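Arginine kinase (Anthopleura japonica, PDB 4RF6) catalyses the reversible transfer of a phosphoryl group from ATP to L-arginine, giving phosphoarginine and ADP, with two tandem phosphagen kinase repeats in one chain. Local coordinates at residues G168-K173 against F250-R255; F193-G198 against E213-Y218; S289-I294 against V331-N336. All coordinates share one frame; numbering follows the deposited sequence. Where two conformers were deposited one is given.

Contact 1 (G168-K173 against F250-R255)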
ATOM      1  N   GLY A 168      17.377  -1.969 -14.848  1.00 33.08           N
ATOM      2  CA  GLY A 168      15.939  -1.782 -14.910  1.00 30.38           C
ATOM      3  C   GLY A 168      15.280  -1.638 -13.556  1.00 30.44           C
ATOM      4  O   GLY A 168      15.745  -0.870 -12.713  1.00 28.41           O
ATOM      5  N   ASP A 169      14.193  -2.376 -13.343  1.00 31.27           N
ATOM      6  CA  ASP A 169      13.450  -2.269 -12.093  1.00 31.50           C
ATOM      7  C   ASP A 169      14.204  -2.878 -10.912  1.00 30.07           C
ATOM      8  O   ASP A 169      13.869  -2.605  -9.757  1.00 31.23           O
ATOM      9  CB  ASP A 169      12.056  -2.894 -12.226  1.00 35.92           C
ATOM     10  CG  ASP A 169      12.103  -4.396 -12.411  1.00 41.14           C
ATOM     11  OD1 ASP A 169      13.123  -4.906 -12.921  1.00 44.20           O
ATOM     12  OD2 ASP A 169      11.111  -5.069 -12.057  1.00 44.73           O
ATOM     13  N   LEU A 170      15.212  -3.702 -11.197  1.00 28.62           N
ATOM     14  CA  LEU A 170      16.020  -4.317 -10.140  1.00 28.89           C
ATOM     15  C   LEU A 170      17.182  -3.422  -9.702  1.00 27.59           C
ATOM     16  O   LEU A 170      17.840  -3.686  -8.689  1.00 22.76           O
ATOM     17  CB  LEU A 170      16.535  -5.695 -10.576  1.00 29.95           C
ATOM     18  CG  LEU A 170      15.521  -6.839 -10.507  1.00 30.55           C
ATOM     19  CD1 LEU A 170      16.096  -8.123 -11.068  1.00 30.73           C
ATOM     20  CD2 LEU A 170      15.056  -7.058  -9.076  1.00 27.72           C
ATOM     21  N   ALA A 171      17.431  -2.363 -10.470  1.00 30.11           N
ATOM     22  CA  ALA A 171      18.478  -1.403 -10.124  1.00 29.87           C
ATOM     23  C   ALA A 171      18.180  -0.751  -8.783  1.00 27.01           C
ATOM     24  O   ALA A 171      17.026  -0.426  -8.480  1.00 26.24           O
ATOM     25  CB  ALA A 171      18.626  -0.343 -11.204  1.00 28.04           C
ATOM     26  N   GLY A 172      19.229  -0.551  -7.990  1.00 26.03           N
ATOM     27  CA  GLY A 172      19.089   0.008  -6.659  1.00 25.30           C
ATOM     28  C   GLY A 172      20.437   0.181  -5.985  1.00 28.63           C
ATOM     29  O   GLY A 172      21.464   0.277  -6.661  1.00 30.28           O
ATOM     30  N   LYS A 173      20.440   0.202  -4.654  1.00 27.62           N
ATOM     31  CA  LYS A 173      21.634   0.559  -3.888  1.00 30.69           C
ATOM     32  C   LYS A 173      21.902  -0.442  -2.763  1.00 28.70           C
ATOM     33  O   LYS A 173      20.968  -1.041  -2.218  1.00 27.47           O
ATOM     34  CB  LYS A 173      21.470   1.981  -3.330  1.00 40.60           C
ATOM     35  CG  LYS A 173      22.326   2.336  -2.109  1.00 49.06           C
ATOM     36  CD  LYS A 173      23.719   2.827  -2.485  1.00 54.18           C
ATOM     37  CE  LYS A 173      24.261   3.808  -1.446  1.00 56.45           C
ATOM     38  NZ  LYS A 173      24.403   3.198  -0.091  1.00 58.21           N
ATOM     39  N   PHE A 250       6.954 -12.798  -8.796  1.00 23.24           N
ATOM     40  CA  PHE A 250       7.784 -13.985  -8.953  1.00 26.39           C
ATOM     41  C   PHE A 250       8.761 -13.822 -10.109  1.00 29.06           C
ATOM     42  O   PHE A 250       9.896 -14.305 -10.050  1.00 29.60           O
ATOM     43  CB  PHE A 250       6.918 -15.227  -9.160  1.00 24.54           C
ATOM     44  CG  PHE A 250       7.690 -16.519  -9.119  1.00 24.22           C
ATOM     45  CD1 PHE A 250       8.504 -16.819  -8.033  1.00 22.36           C
ATOM     46  CD2 PHE A 250       7.596 -17.435 -10.157  1.00 26.18           C
ATOM     47  CE1 PHE A 250       9.222 -18.007  -7.988  1.00 24.18           C
ATOM     48  CE2 PHE A 250       8.305 -18.629 -10.123  1.00 27.22           C
ATOM     49  CZ  PHE A 250       9.119 -18.917  -9.034  1.00 26.69           C
ATOM     50  N   SER A 251       8.316 -13.140 -11.161  1.00 28.11           N
ATOM     51  CA  SER A 251       9.181 -12.838 -12.299  1.00 30.24           C
ATOM     52  C   SER A 251      10.393 -12.014 -11.856  1.00 26.20           C
ATOM     53  O   SER A 251      11.535 -12.346 -12.186  1.00 24.45           O
ATOM     54  CB  SER A 251       8.394 -12.092 -13.384  1.00 31.82           C
ATOM     55  OG  SER A 251       9.237 -11.684 -14.440  1.00 33.92           O
ATOM     56  N   ARG A 252      10.127 -10.943 -11.109  1.00 22.03           N
ATOM     57  CA  ARG A 252      11.168 -10.071 -10.576  1.00 23.05           C
ATOM     58  C   ARG A 252      12.101 -10.849  -9.648  1.00 25.01           C
ATOM     59  O   ARG A 252      13.326 -10.695  -9.709  1.00 27.49           O
ATOM     60  CB  ARG A 252      10.529  -8.881  -9.844  1.00 23.15           C
ATOM     61  CG  ARG A 252      11.514  -7.895  -9.224  1.00 23.34           C
ATOM     62  CD  ARG A 252      10.830  -6.588  -8.828  1.00 25.21           C
ATOM     63  NE  ARG A 252       9.788  -6.787  -7.820  1.00 27.97           N
ATOM     64  CZ  ARG A 252       8.483  -6.647  -8.045  1.00 28.96           C
ATOM     65  NH1 ARG A 252       8.042  -6.299  -9.246  1.00 29.23           N
ATOM     66  NH2 ARG A 252       7.616  -6.849  -7.063  1.00 30.42           N
ATOM     67  N   LEU A 253      11.520 -11.698  -8.801  1.00 23.62           N
ATOM     68  CA  LEU A 253      12.314 -12.538  -7.908  1.00 25.19           C
ATOM     69  C   LEU A 253      13.258 -13.427  -8.707  1.00 26.40           C
ATOM     70  O   LEU A 253      14.472 -13.439  -8.470  1.00 27.84           O
ATOM     71  CB  LEU A 253      11.416 -13.408  -7.027  1.00 23.51           C
ATOM     72  CG  LEU A 253      12.177 -14.323  -6.066  1.00 23.72           C
ATOM     73  CD1 LEU A 253      13.026 -13.500  -5.113  1.00 23.11           C
ATOM     74  CD2 LEU A 253      11.237 -15.237  -5.290  1.00 24.82           C
ATOM     75  N   CYS A 254      12.690 -14.163  -9.659  1.00 21.56           N
ATOM     76  CA  CYS A 254      13.462 -15.101 -10.465  1.00 23.11           C
ATOM     77  C   CYS A 254      14.592 -14.421 -11.225  1.00 24.71           C
ATOM     78  O   CYS A 254      15.725 -14.910 -11.231  1.00 23.90           O
ATOM     79  CB  CYS A 254      12.545 -15.854 -11.424  1.00 23.92           C
ATOM     80  SG  CYS A 254      11.556 -17.105 -10.581  1.00 29.18           S
ATOM     81  N   ARG A 255      14.280 -13.290 -11.852  1.00 26.73           N
ATOM     82  CA  ARG A 255      15.277 -12.512 -12.586  1.00 30.16           C
ATOM     83  C   ARG A 255      16.529 -12.264 -11.745  1.00 30.61           C
ATOM     84  O   ARG A 255      17.651 -12.477 -12.206  1.00 31.16           O
ATOM     85  CB  ARG A 255      14.678 -11.184 -13.056  1.00 33.81           C
ATOM     86  CG  ARG A 255      14.452 -11.098 -14.564  1.00 39.97           C
ATOM     87  CD  ARG A 255      13.165 -10.351 -14.890  1.00 42.54           C
ATOM     88  NE  ARG A 255      13.106  -9.058 -14.213  1.00 43.56           N
ATOM     89  CZ  ARG A 255      11.979  -8.464 -13.833  1.00 44.24           C
ATOM     90  NH1 ARG A 255      10.808  -9.043 -14.061  1.00 44.71           N
ATOM     91  NH2 ARG A 255      12.024  -7.293 -13.217  1.00 43.70           N
TER
HETATM   92  O   HOH W   1       8.346  -5.638 -12.357  1.00 50.71           O
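D169 and R255 meet tip to tip, and a salt bridge joins them. The terminal NH2 of R255 lies between the two carboxylate oxygens, 2.6 Å from D169 OD1 and 2.7 Å from D169 OD2. Carboxylate and guanidinium are nearly coplanar (29° apart), yet both N-H...O bonds are weak, bent to about 124°, because the one nitrogen faces both oxygens. The aliphatic part of R255 bends at chi2 and chi3, and its NH1 donates a weak bond back to S251 OG one turn earlier.

R252 meets D169 directly only through its chain: R252 CD lies 3.6 Å from D169 OD2, and R252 NH1, 4.3 Å from that oxygen, is beyond a salt bridge. A water spans this gap, donating to D169 OD2 and accepting weakly from R252 NH1. The bend at chi3 (62°) turns the R252 guanidinium toward its stronger partners, E241 by a salt bridge and T224 O through NE. Beneath the polar tips, L170 splits its methyls, CD2 against R252 CG (3.6 Å) and CD1 against R255 CB.

Helix 246-264 thus meets the turn that leads into edge strand 172-176, while its F250 and L253 pack on strand 127-136 and F250 also on helix 344-370.

Contact 2 (F193-G198 against E213-Y218); sequences FLFKKG and EGRGIY
F195 and I217 carry an apolar contact in which an irregular loop, running from helix 182-190 to helix 200-205, lies against strand 216-220. This strand is next to the edge of the eight-stranded antiparallel sheet in the phosphagen kinase catalytic domain, and the touching residues are mostly buried. The evidence for an apolar interface is that every closest approach across it is carbon against carbon or carbon against a carbonyl oxygen.

F195 CG sits between its own backbone N and carbonyl carbon (chi1 66°), a torsion that turns the ring toward the strand. There CE2 reaches I217 CG1 at 3.6 Å, and the two side chains lie alongside one another, running in opposite senses. The same ring carbon comes 3.6 Å from G216 O, which lies near the ring plane at its edge. Farther along the rim, F195 CZ lies 3.9 Å from R215 CB, with the arginine chain crossing at about a right angle.

I217 extends its CD1 to the loop backbone, 3.4 Å from F193 O and 3.7 Å from L194 CA; L194 CD1 closes over the same methyl at 4.0 Å. F193 O is also an acceptor for W228 NE1 of strand 225-229, tying the loop to the next strand. F193 directly follows H192, which is predicted to bind ATP.

Beyond F195 the R215 guanidinium turns away: NH1 binds K209 O, and NH2 donates to E213 O at 2.9 Å (142°), using a lone pair in the carbonyl plane.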
ATOM      1  N   PHE A 193      12.984  -2.023   6.192  1.00 30.43           N
ATOM      2  CA  PHE A 193      13.979  -2.818   5.473  1.00 29.79           C
ATOM      3  C   PHE A 193      15.121  -3.262   6.383  1.00 29.18           C
ATOM      4  O   PHE A 193      15.890  -4.168   6.046  1.00 27.59           O
ATOM      5  CB  PHE A 193      14.547  -2.025   4.291  1.00 29.20           C
ATOM      6  CG  PHE A 193      13.615  -1.927   3.119  1.00 30.72           C
ATOM      7  CD1 PHE A 193      12.447  -2.675   3.084  1.00 29.83           C
ATOM      8  CD2 PHE A 193      13.912  -1.093   2.046  1.00 29.31           C
ATOM      9  CE1 PHE A 193      11.582  -2.595   2.002  1.00 28.96           C
ATOM     10  CE2 PHE A 193      13.055  -1.008   0.958  1.00 28.34           C
ATOM     11  CZ  PHE A 193      11.887  -1.760   0.935  1.00 26.60           C
ATOM     12  N   LEU A 194      15.228  -2.617   7.538  1.00 28.53           N
ATOM     13  CA  LEU A 194      16.334  -2.869   8.446  1.00 29.23           C
ATOM     14  C   LEU A 194      16.206  -4.209   9.175  1.00 29.12           C
ATOM     15  O   LEU A 194      15.100  -4.655   9.491  1.00 28.42           O
ATOM     16  CB  LEU A 194      16.456  -1.733   9.467  1.00 30.58           C
ATOM     17  CG  LEU A 194      17.816  -1.636  10.160  1.00 32.56           C
ATOM     18  CD1 LEU A 194      18.833  -1.002   9.231  1.00 31.01           C
ATOM     19  CD2 LEU A 194      17.739  -0.875  11.471  1.00 34.85           C
ATOM     20  N   PHE A 195      17.343  -4.858   9.416  1.00 28.65           N
ATOM     21  CA  PHE A 195      17.403  -5.933  10.397  1.00 26.77           C
ATOM     22  C   PHE A 195      18.492  -5.619  11.411  1.00 26.85           C
ATOM     23  O   PHE A 195      19.428  -4.873  11.108  1.00 27.42           O
ATOM     24  CB  PHE A 195      17.591  -7.315   9.748  1.00 24.21           C
ATOM     25  CG  PHE A 195      18.917  -7.520   9.053  1.00 21.62           C
ATOM     26  CD1 PHE A 195      19.978  -8.131   9.715  1.00 22.22           C
ATOM     27  CD2 PHE A 195      19.075  -7.175   7.717  1.00 20.96           C
ATOM     28  CE1 PHE A 195      21.188  -8.366   9.068  1.00 20.58           C
ATOM     29  CE2 PHE A 195      20.279  -7.401   7.058  1.00 15.63           C
ATOM     30  CZ  PHE A 195      21.338  -7.996   7.735  1.00 17.60           C
ATOM     31  N   LYS A 196      18.350  -6.157  12.620  1.00 25.90           N
ATOM     32  CA  LYS A 196      19.297  -5.881  13.696  1.00 30.14           C
ATOM     33  C   LYS A 196      19.994  -7.163  14.117  1.00 25.96           C
ATOM     34  O   LYS A 196      19.742  -8.225  13.538  1.00 22.61           O
ATOM     35  CB  LYS A 196      18.579  -5.274  14.906  1.00 36.44           C
ATOM     36  CG  LYS A 196      17.708  -4.068  14.593  1.00 43.58           C
ATOM     37  CD  LYS A 196      16.977  -3.589  15.843  1.00 47.29           C
ATOM     38  CE  LYS A 196      15.890  -2.577  15.512  1.00 50.79           C
ATOM     39  NZ  LYS A 196      15.251  -2.042  16.753  1.00 52.50           N
ATOM     40  N   LYS A 197      20.860  -7.061  15.127  1.00 24.67           N
ATOM     41  CA  LYS A 197      21.552  -8.230  15.668  1.00 25.70           C
ATOM     42  C   LYS A 197      20.541  -9.326  15.962  1.00 26.56           C
ATOM     43  O   LYS A 197      19.447  -9.046  16.452  1.00 27.80           O
ATOM     44  CB  LYS A 197      22.335  -7.871  16.928  1.00 28.51           C
ATOM     45  CG  LYS A 197      23.294  -8.960  17.391  1.00 29.12           C
ATOM     46  CD  LYS A 197      24.189  -8.486  18.533  1.00 31.70           C
ATOM     47  CE  LYS A 197      25.267  -9.517  18.827  1.00 34.90           C
ATOM     48  NZ  LYS A 197      26.278  -9.023  19.807  1.00 38.06           N
ATOM     49  N   GLY A 198      20.891 -10.564  15.620  1.00 24.55           N
ATOM     50  CA  GLY A 198      19.955 -11.673  15.699  1.00 24.65           C
ATOM     51  C   GLY A 198      19.489 -11.917  17.116  1.00 23.51           C
ATOM     52  O   GLY A 198      20.215 -11.621  18.062  1.00 24.10           O
ATOM     53  N   GLU A 213      29.704  -7.209  10.902  1.00 15.18           N
ATOM     54  CA  GLU A 213      30.584  -7.345   9.749  1.00 18.47           C
ATOM     55  C   GLU A 213      29.979  -8.224   8.651  1.00 19.72           C
ATOM     56  O   GLU A 213      29.467  -9.309   8.929  1.00 17.02           O
ATOM     57  CB  GLU A 213      31.920  -7.939  10.198  1.00 19.91           C
ATOM     58  CG  GLU A 213      32.931  -8.135   9.094  1.00 23.51           C
ATOM     59  CD  GLU A 213      34.306  -8.500   9.624  1.00 26.00           C
ATOM     60  OE1 GLU A 213      34.524  -9.687   9.936  1.00 23.11           O
ATOM     61  OE2 GLU A 213      35.160  -7.596   9.732  1.00 29.29           O
ATOM     62  N   GLY A 214      30.041  -7.757   7.407  1.00 20.66           N
ATOM     63  CA  GLY A 214      29.612  -8.566   6.276  1.00 19.43           C
ATOM     64  C   GLY A 214      28.108  -8.629   6.080  1.00 16.76           C
ATOM     65  O   GLY A 214      27.633  -9.263   5.135  1.00 16.59           O
ATOM     66  N   ARG A 215      27.357  -7.994   6.976  1.00 16.83           N
ATOM     67  CA  ARG A 215      25.904  -7.907   6.834  1.00 17.93           C
ATOM     68  C   ARG A 215      25.533  -6.666   6.039  1.00 18.81           C
ATOM     69  O   ARG A 215      26.203  -5.627   6.135  1.00 17.41           O
ATOM     70  CB  ARG A 215      25.208  -7.863   8.195  1.00 17.11           C
ATOM     71  CG  ARG A 215      25.059  -9.212   8.885  1.00 17.99           C
ATOM     72  CD  ARG A 215      26.375  -9.681   9.481  1.00 18.84           C
ATOM     73  NE  ARG A 215      26.217 -10.870  10.318  1.00 19.75           N
ATOM     74  CZ  ARG A 215      27.175 -11.367  11.091  1.00 18.28           C
ATOM     75  NH1 ARG A 215      26.946 -12.451  11.820  1.00 16.55           N
ATOM     76  NH2 ARG A 215      28.362 -10.775  11.137  1.00 18.12           N
ATOM     77  N   GLY A 216      24.468  -6.765   5.250  1.00 17.56           N
ATOM     78  CA  GLY A 216      24.074  -5.650   4.417  1.00 18.22           C
ATOM     79  C   GLY A 216      22.660  -5.756   3.890  1.00 19.89           C
ATOM     80  O   GLY A 216      22.020  -6.808   3.972  1.00 19.80           O
ATOM     81  N   ILE A 217      22.184  -4.649   3.335  1.00 18.97           N
ATOM     82  CA  ILE A 217      20.832  -4.555   2.809  1.00 17.94           C
ATOM     83  C   ILE A 217      20.853  -3.934   1.412  1.00 19.23           C
ATOM     84  O   ILE A 217      21.456  -2.878   1.209  1.00 20.35           O
ATOM     85  CB  ILE A 217      19.959  -3.710   3.751  1.00 16.11           C
ATOM     86  CG1 ILE A 217      19.803  -4.421   5.099  1.00 19.39           C
ATOM     87  CG2 ILE A 217      18.597  -3.432   3.133  1.00 15.50           C
ATOM     88  CD1 ILE A 217      19.198  -3.560   6.188  1.00 22.90           C
ATOM     89  N   TYR A 218      20.217  -4.604   0.452  1.00 17.40           N
ATOM     90  CA  TYR A 218      20.043  -4.060  -0.895  1.00 17.27           C
ATOM     91  C   TYR A 218      18.558  -3.936  -1.200  1.00 18.45           C
ATOM     92  O   TYR A 218      17.777  -4.839  -0.884  1.00 17.26           O
ATOM     93  CB  TYR A 218      20.695  -4.976  -1.938  1.00 18.78           C
ATOM     94  CG  TYR A 218      20.529  -4.526  -3.385  1.00 23.24           C
ATOM     95  CD1 TYR A 218      21.486  -3.723  -3.999  1.00 22.35           C
ATOM     96  CD2 TYR A 218      19.430  -4.927  -4.143  1.00 23.52           C
ATOM     97  CE1 TYR A 218      21.344  -3.314  -5.319  1.00 23.89           C
ATOM     98  CE2 TYR A 218      19.277  -4.525  -5.463  1.00 24.86           C
ATOM     99  CZ  TYR A 218      20.237  -3.719  -6.042  1.00 25.17           C
ATOM    100  OH  TYR A 218      20.093  -3.320  -7.349  1.00 27.29           O
TER

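Contact 3 (S289-I294 against V331-N336); sequences SVHVKI and VYDISN
V292 O is gripped from strand 331-336 by two groups. Y332 N donates to it at 2.8 Å in a nearly straight bond (169°), and V331 CA adds a CA-H...O contact at 3.4 Å. The return bond, V292 N to Y332 O, completes one hydrogen-bonded pair; V290 and I334 form the next in the same way. Pairs S289-S335, H291-D333 and K293-V331 alternate with them as non-hydrogen-bonded pairs, which establishes a regular antiparallel ladder, the N-to-C directions of the two strands 152° apart.

The face bearing V292 and I334 is largely apolar, and I294, just past the strand end, adds to it. V292 CG1 meets I334 CG1 at 3.6 Å, I294 CD1 approaches I334 CD1 at 4.3 Å, and I294 CG1 comes 4.1 Å from Y332 CD1.

The opposite face, with K293, V331 and S335 among others, is mixed, and polar groups gather round D333. D333 CG is anti to its backbone N (chi1 -178°), and the carboxylate leans across to the neighbouring strand. H291 CD2 lies 3.4 Å from D333 OD1, which is at the edge of the imidazole. A water 2.9 Å from H291 NE2 donates weakly to D333 OD2, an oxygen also salt-bridged to R287. H291 and R287 are both predicted to bind ATP.

Strand 286-293 lies between strands 127-136 and 331-336, strand 312-316 lies on the other side of strand 331-336, and helix 344-370 covers the apolar face through M351 and L358.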
ATOM      1  N   SER A 289       3.369 -15.156   0.400  1.00 20.06           N
ATOM      2  CA  SER A 289       2.309 -14.618   1.253  0.62 19.42           C
ATOM      3  C   SER A 289       1.442 -13.586   0.532  1.00 21.62           C
ATOM      4  O   SER A 289       1.971 -12.645  -0.066  1.00 23.09           O
ATOM      5  CB  SER A 289       2.923 -13.992   2.509  0.62 17.87           C
ATOM      6  OG  SER A 289       2.009 -13.135   3.166  0.62 20.00           O
ATOM      7  N   VAL A 290       0.124 -13.750   0.610  1.00 18.38           N
ATOM      8  CA  VAL A 290      -0.826 -12.800   0.036  1.00 18.75           C
ATOM      9  C   VAL A 290      -1.775 -12.331   1.136  1.00 17.40           C
ATOM     10  O   VAL A 290      -2.344 -13.153   1.855  1.00 18.90           O
ATOM     11  CB  VAL A 290      -1.639 -13.456  -1.113  1.00 22.82           C
ATOM     12  CG1 VAL A 290      -2.833 -12.595  -1.505  1.00 22.41           C
ATOM     13  CG2 VAL A 290      -0.754 -13.710  -2.318  1.00 23.07           C
ATOM     14  N   HIS A 291      -1.925 -11.019   1.289  1.00 20.20           N
ATOM     15  CA  HIS A 291      -2.941 -10.494   2.192  1.00 21.48           C
ATOM     16  C   HIS A 291      -4.240 -10.255   1.428  1.00 22.24           C
ATOM     17  O   HIS A 291      -4.268  -9.501   0.454  1.00 22.46           O
ATOM     18  CB  HIS A 291      -2.465  -9.213   2.874  1.00 23.59           C
ATOM     19  CG  HIS A 291      -1.377  -9.436   3.877  1.00 24.74           C
ATOM     20  ND1 HIS A 291      -0.976  -8.467   4.772  1.00 28.26           N
ATOM     21  CD2 HIS A 291      -0.603 -10.520   4.122  1.00 24.80           C
ATOM     22  CE1 HIS A 291      -0.004  -8.948   5.527  1.00 29.33           C
ATOM     23  NE2 HIS A 291       0.242 -10.191   5.152  1.00 24.54           N
ATOM     24  N   VAL A 292      -5.311 -10.911   1.863  1.00 22.41           N
ATOM     25  CA  VAL A 292      -6.577 -10.866   1.138  1.00 21.43           C
ATOM     26  C   VAL A 292      -7.760 -10.772   2.100  1.00 24.88           C
ATOM     27  O   VAL A 292      -7.754 -11.385   3.171  1.00 26.19           O
ATOM     28  CB  VAL A 292      -6.726 -12.084   0.195  1.00 21.28           C
ATOM     29  CG1 VAL A 292      -6.811 -13.384   0.991  1.00 24.02           C
ATOM     30  CG2 VAL A 292      -7.942 -11.926  -0.700  1.00 21.10           C
ATOM     31  N   LYS A 293      -8.766  -9.989   1.720  1.00 22.86           N
ATOM     32  CA  LYS A 293      -9.938  -9.786   2.564  1.00 26.91           C
ATOM     33  C   LYS A 293     -11.047 -10.743   2.158  1.00 27.66           C
ATOM     34  O   LYS A 293     -11.705 -10.547   1.131  1.00 28.36           O
ATOM     35  CB  LYS A 293     -10.430  -8.344   2.447  1.00 30.84           C
ATOM     36  CG  LYS A 293     -11.650  -8.015   3.294  1.00 36.76           C
ATOM     37  CD  LYS A 293     -11.726  -6.515   3.531  1.00 42.87           C
ATOM     38  CE  LYS A 293     -12.778  -6.146   4.571  1.00 47.55           C
ATOM     39  NZ  LYS A 293     -14.170  -6.320   4.078  1.00 49.26           N
ATOM     40  N   ILE A 294     -11.247 -11.782   2.962  1.00 33.83           N
ATOM     41  CA  ILE A 294     -12.227 -12.817   2.650  1.00 35.92           C
ATOM     42  C   ILE A 294     -13.077 -13.241   3.864  1.00 36.52           C
ATOM     43  O   ILE A 294     -13.112 -14.422   4.217  1.00 36.10           O
ATOM     44  CB  ILE A 294     -11.531 -14.053   2.028  1.00 36.59           C
ATOM     45  CG1 ILE A 294     -10.293 -14.437   2.843  1.00 36.15           C
ATOM     46  CG2 ILE A 294     -11.123 -13.780   0.579  1.00 37.23           C
ATOM     47  CD1 ILE A 294      -9.570 -15.685   2.333  1.00 37.81           C
ATOM     48  N   VAL A 331      -9.393  -9.632   6.894  1.00 35.27           N
ATOM     49  CA  VAL A 331      -8.134  -9.771   6.154  1.00 36.04           C
ATOM     50  C   VAL A 331      -7.299 -10.952   6.663  1.00 32.87           C
ATOM     51  O   VAL A 331      -7.056 -11.081   7.865  1.00 29.29           O
ATOM     52  CB  VAL A 331      -7.291  -8.484   6.212  1.00 36.62           C
ATOM     53  CG1 VAL A 331      -6.029  -8.634   5.373  1.00 35.44           C
ATOM     54  CG2 VAL A 331      -8.105  -7.290   5.729  1.00 38.56           C
ATOM     55  N   TYR A 332      -6.860 -11.808   5.742  1.00 31.06           N
ATOM     56  CA  TYR A 332      -6.083 -12.988   6.096  1.00 31.73           C
ATOM     57  C   TYR A 332      -4.744 -13.031   5.369  1.00 31.73           C
ATOM     58  O   TYR A 332      -4.633 -12.597   4.216  1.00 32.28           O
ATOM     59  CB  TYR A 332      -6.886 -14.264   5.815  1.00 35.69           C
ATOM     60  CG  TYR A 332      -8.020 -14.498   6.786  1.00 40.59           C
ATOM     61  CD1 TYR A 332      -9.184 -13.742   6.719  1.00 43.94           C
ATOM     62  CD2 TYR A 332      -7.924 -15.473   7.772  1.00 42.47           C
ATOM     63  CE1 TYR A 332     -10.219 -13.947   7.609  1.00 44.97           C
ATOM     64  CE2 TYR A 332      -8.955 -15.688   8.662  1.00 42.81           C
ATOM     65  CZ  TYR A 332     -10.096 -14.922   8.577  1.00 45.30           C
ATOM     66  OH  TYR A 332     -11.125 -15.132   9.466  1.00 48.93           O
ATOM     67  N   ASP A 333      -3.724 -13.530   6.061  1.00 29.36           N
ATOM     68  CA  ASP A 333      -2.431 -13.792   5.445  1.00 24.58           C
ATOM     69  C   ASP A 333      -2.460 -15.228   4.942  1.00 22.87           C
ATOM     70  O   ASP A 333      -2.465 -16.172   5.733  1.00 24.58           O
ATOM     71  CB  ASP A 333      -1.307 -13.599   6.467  1.00 27.27           C
ATOM     72  CG  ASP A 333       0.086 -13.815   5.878  1.00 33.19           C
ATOM     73  OD1 ASP A 333       0.239 -13.768   4.639  1.00 35.03           O
ATOM     74  OD2 ASP A 333       1.034 -14.019   6.667  1.00 34.66           O
ATOM     75  N   ILE A 334      -2.519 -15.393   3.626  1.00 19.77           N
ATOM     76  CA  ILE A 334      -2.464 -16.719   3.030  1.00 22.39           C
ATOM     77  C   ILE A 334      -0.999 -17.045   2.753  1.00 23.04           C
ATOM     78  O   ILE A 334      -0.301 -16.251   2.129  1.00 21.71           O
ATOM     79  CB  ILE A 334      -3.290 -16.783   1.727  1.00 23.11           C
ATOM     80  CG1 ILE A 334      -4.651 -16.129   1.932  1.00 26.72           C
ATOM     81  CG2 ILE A 334      -3.492 -18.230   1.287  1.00 20.97           C
ATOM     82  CD1 ILE A 334      -5.472 -16.789   3.025  1.00 30.37           C
ATOM     83  N   SER A 335      -0.515 -18.194   3.222  1.00 24.35           N
ATOM     84  CA  SER A 335       0.883 -18.556   2.987  1.00 22.89           C
ATOM     85  C   SER A 335       1.030 -20.042   2.685  1.00 25.10           C
ATOM     86  O   SER A 335       0.117 -20.830   2.937  1.00 24.50           O
ATOM     87  CB  SER A 335       1.766 -18.147   4.173  1.00 26.46           C
ATOM     88  OG  SER A 335       1.446 -18.893   5.332  1.00 24.60           O
ATOM     89  N   ASN A 336       2.174 -20.426   2.132  1.00 24.15           N
ATOM     90  CA  ASN A 336       2.419 -21.835   1.839  1.00 24.54           C
ATOM     91  C   ASN A 336       2.806 -22.597   3.099  1.00 27.45           C
ATOM     92  O   ASN A 336       3.481 -22.055   3.981  1.00 27.05           O
ATOM     93  CB  ASN A 336       3.543 -21.967   0.820  1.00 21.02           C
ATOM     94  CG  ASN A 336       4.801 -21.279   1.278  1.00 21.72           C
ATOM     95  OD1 ASN A 336       4.773 -20.102   1.637  1.00 25.55           O
ATOM     96  ND2 ASN A 336       5.911 -22.015   1.307  1.00 21.68           N
TER
HETATM   97  O   HOH W   2       1.697 -10.910   7.506  1.00 46.52           O

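Overall arrangement
All three contacts belong to the first of the two tandem repeats and reach its eight-stranded antiparallel sheet. Contact 2 falls, in sequence, between the two segments of contact 1, and contact 3 comes after both. Contacts 1 and 2, with centres about 20 Å apart, serve the end of the sheet where strands 172-176 and 216-220 are neighbours; they touch where L170 O is probably hydrogen-bonded to Y218 OH, 2.6 Å away. Contact 3 is a strand pair near the other end, its centre about 23 Å from contact 1 and 27 Å from contact 2, without touching either. Helix 344-370 packs on residues of contacts 1 and 3. Only contact 3 holds predicted ATP-binding residues (S289, V290, H291); contact 2 begins just after another, H192.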